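Local coordinates for protein pyoverdine synthetase F (Pseudomonas aeruginosa PAO1, PDB 6CUL) that is a single-chain enzyme named for the pyoverdine pathway, built round a mixed beta sheet, at residues Leu251-Asn254 / Asn255-Ser259. Sequence-based numbering, arbitrary orientation.
Sequences LRWN and NFNNS
N257 lies against W253 one helical turn back, an i/i+4 amide-on-indole stack on helix 248-271. The amide of N257 covers one face of the indole, with the two planes only 20° apart. ND2 sits over the centre of the ring system, 3.4 Å from W253 CD2. N257 CB adds a CH-pi contact over the same face, 4.2 Å from the centroid of the six-membered ring. The indole gets there because W253 CG is anti to its backbone N (chi1 -165°), beside the carbonyl carbon.

The same amide also bonds to the backbone. N257 ND2 donates to W253 O at 3.0 Å, and the acceptor lies in the plane of the amide. The donor stands above the carbonyl plane, while N257 N reaches W253 O at 2.7 Å nearly along the C=O axis. Two N-H groups of one residue therefore grip a single oxygen, which helps fix the rotation of the N257 amide. W253 NE1 bonds to Y32 O, and its ring also meets Y26, so the indole joins this helix to the 23-32 hairpin.

N254 places OD1 at the edge of the indole, in its plane. N254 ND2 makes a weak hydrogen bond with Y26 OH. N254 O receives N258 N, though the modelled distance is doubtfully short.

N255 serves the side facing the mixed sheet. Its amide spans two neighbouring strands: ND2 donates to G218 O, and OD1 pairs with T240 OG1. Both polar atoms of this buried amide are thus satisfied. Near the ligand end of the helix, the R252 side chain is about 10 Å from the bound N-(4-{[(2-amino-4-oxo-1,4-dihydroquinazolin-6-yl)methyl]amino}benzene-1-carbonyl)-D-glutamic acid. R252 O accepts F256 N at 2.9 Å. One residue earlier, N255 N meets L251 O at 2.9 Å in an almost straight bond, and N255 CB lies 3.6 Å from L251 O.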
ATOM      1  N   LEU A 251      10.468  -3.383 -11.993  1.00 34.63           N
ATOM      2  CA  LEU A 251       9.474  -2.340 -12.098  1.00 42.31           C
ATOM      3  C   LEU A 251       8.897  -1.890 -10.749  1.00 38.17           C
ATOM      4  O   LEU A 251       8.805  -0.746 -10.524  1.00 42.42           O
ATOM      5  CB  LEU A 251       8.363  -2.733 -13.054  1.00 48.20           C
ATOM      6  CG  LEU A 251       7.329  -1.678 -13.393  1.00 50.45           C
ATOM      7  CD1 LEU A 251       7.948  -0.324 -13.549  1.00 54.74           C
ATOM      8  CD2 LEU A 251       6.627  -2.031 -14.655  1.00 38.77           C
ATOM      9  N   ARG A 252       8.597  -2.817  -9.868  1.00 43.44           N
ATOM     10  CA  ARG A 252       8.088  -2.490  -8.567  1.00 40.53           C
ATOM     11  C   ARG A 252       9.054  -1.668  -7.787  1.00 33.51           C
ATOM     12  O   ARG A 252       8.673  -0.720  -7.259  1.00 31.89           O
ATOM     13  CB  ARG A 252       7.804  -3.748  -7.739  1.00 24.76           C
ATOM     14  CG  ARG A 252       6.572  -4.530  -8.118  1.00 44.08           C
ATOM     15  CD  ARG A 252       6.045  -5.509  -7.057  1.00 35.46           C
ATOM     16  NE  ARG A 252       6.989  -6.142  -6.221  1.00 23.10           N
ATOM     17  CZ  ARG A 252       7.135  -7.428  -6.131  1.00 22.36           C
ATOM     18  NH1 ARG A 252       6.402  -8.236  -6.796  1.00 14.28           N
ATOM     19  NH2 ARG A 252       8.021  -7.887  -5.325  1.00 36.90           N
ATOM     20  N   TRP A 253      10.296  -2.088  -7.741  1.00 33.41           N
ATOM     21  CA  TRP A 253      11.312  -1.363  -7.052  1.00 32.87           C
ATOM     22  C   TRP A 253      11.462   0.020  -7.693  1.00 31.33           C
ATOM     23  O   TRP A 253      11.308   0.938  -7.046  1.00 30.88           O
ATOM     24  CB  TRP A 253      12.630  -2.168  -7.109  1.00 28.17           C
ATOM     25  CG  TRP A 253      13.700  -1.762  -6.165  1.00 33.40           C
ATOM     26  CD1 TRP A 253      13.953  -2.272  -4.960  1.00 24.79           C
ATOM     27  CD2 TRP A 253      14.651  -0.746  -6.365  1.00 33.21           C
ATOM     28  NE1 TRP A 253      14.971  -1.653  -4.400  1.00 27.59           N
ATOM     29  CE2 TRP A 253      15.432  -0.702  -5.246  1.00 25.07           C
ATOM     30  CE3 TRP A 253      14.916   0.142  -7.398  1.00 23.83           C
ATOM     31  CZ2 TRP A 253      16.458   0.206  -5.117  1.00 34.38           C
ATOM     32  CZ3 TRP A 253      15.886   1.015  -7.266  1.00 29.72           C
ATOM     33  CH2 TRP A 253      16.665   1.056  -6.139  1.00 29.92           C
ATOM     34  N   ASN A 254      11.624   0.134  -8.961  1.00 34.69           N
ATOM     35  CA  ASN A 254      11.766   1.432  -9.501  1.00 31.70           C
ATOM     36  C   ASN A 254      10.579   2.390  -9.284  1.00 34.83           C
ATOM     37  O   ASN A 254      10.772   3.525  -9.014  1.00 34.97           O
ATOM     38  CB  ASN A 254      12.043   1.303 -10.946  1.00 30.62           C
ATOM     39  CG  ASN A 254      13.413   0.811 -11.210  1.00 32.48           C
ATOM     40  OD1 ASN A 254      14.209   0.716 -10.354  1.00 29.21           O
ATOM     41  ND2 ASN A 254      13.668   0.497 -12.413  1.00 41.09           N
ATOM     42  N   ASN A 255       9.368   1.938  -9.453  1.00 29.99           N
ATOM     43  CA  ASN A 255       8.244   2.770  -9.166  1.00 26.49           C
ATOM     44  C   ASN A 255       8.192   3.097  -7.668  1.00 30.46           C
ATOM     45  O   ASN A 255       7.851   4.162  -7.325  1.00 33.39           O
ATOM     46  CB  ASN A 255       6.957   2.200  -9.685  1.00 30.38           C
ATOM     47  CG  ASN A 255       5.935   3.253  -9.931  1.00 30.22           C
ATOM     48  OD1 ASN A 255       6.223   4.272 -10.489  1.00 25.30           O
ATOM     49  ND2 ASN A 255       4.754   3.021  -9.480  1.00 18.41           N
ATOM     50  N   PHE A 256       8.506   2.146  -6.809  1.00 33.17           N
ATOM     51  CA  PHE A 256       8.576   2.409  -5.400  1.00 30.40           C
ATOM     52  C   PHE A 256       9.650   3.411  -5.171  1.00 32.84           C
ATOM     53  O   PHE A 256       9.426   4.275  -4.428  1.00 38.75           O
ATOM     54  CB  PHE A 256       9.069   1.247  -4.603  1.00 31.76           C
ATOM     55  CG  PHE A 256       8.035   0.429  -3.957  1.00 36.93           C
ATOM     56  CD1 PHE A 256       6.773   0.394  -4.407  1.00 35.91           C
ATOM     57  CD2 PHE A 256       8.392  -0.430  -2.930  1.00 39.44           C
ATOM     58  CE1 PHE A 256       5.859  -0.437  -3.805  1.00 39.40           C
ATOM     59  CE2 PHE A 256       7.501  -1.248  -2.344  1.00 33.47           C
ATOM     60  CZ  PHE A 256       6.244  -1.248  -2.765  1.00 42.33           C
ATOM     61  N   ASN A 257      10.839   3.256  -5.751  1.00 27.07           N
ATOM     62  CA  ASN A 257      11.916   4.216  -5.601  1.00 26.33           C
ATOM     63  C   ASN A 257      11.863   5.501  -6.512  1.00 30.67           C
ATOM     64  O   ASN A 257      12.264   6.522  -6.096  1.00 25.19           O
ATOM     65  CB  ASN A 257      13.276   3.484  -5.525  1.00 31.63           C
ATOM     66  CG  ASN A 257      13.376   2.453  -4.334  1.00 33.16           C
ATOM     67  OD1 ASN A 257      13.992   2.694  -3.339  1.00 36.33           O
ATOM     68  ND2 ASN A 257      12.821   1.345  -4.488  1.00 38.48           N
ATOM     69  N   ASN A 258      11.394   5.412  -7.750  1.00 29.65           N
ATOM     70  CA  ASN A 258      11.282   6.586  -8.634  1.00 31.47           C
ATOM     71  C   ASN A 258      10.061   7.460  -8.473  1.00 29.06           C
ATOM     72  O   ASN A 258      10.134   8.603  -8.629  1.00 22.48           O
ATOM     73  CB  ASN A 258      11.406   6.206 -10.105  1.00 35.37           C
ATOM     74  CG  ASN A 258      12.767   6.499 -10.687  1.00 40.78           C
ATOM     75  OD1 ASN A 258      13.671   6.858  -9.994  1.00 29.31           O
ATOM     76  ND2 ASN A 258      12.891   6.346 -11.977  1.00 40.11           N
ATOM     77  N   SER A 259       8.931   6.884  -8.212  1.00 21.63           N
ATOM     78  CA  SER A 259       7.762   7.638  -8.042  1.00 24.32           C
ATOM     79  C   SER A 259       6.919   7.500  -6.801  1.00 28.85           C
ATOM     80  O   SER A 259       6.270   8.379  -6.488  1.00 26.22           O
ATOM     81  CB  SER A 259       6.903   7.358  -9.256  1.00 36.39           C
ATOM     82  OG  SER A 259       5.907   8.276  -9.369  1.00 32.01           O
TER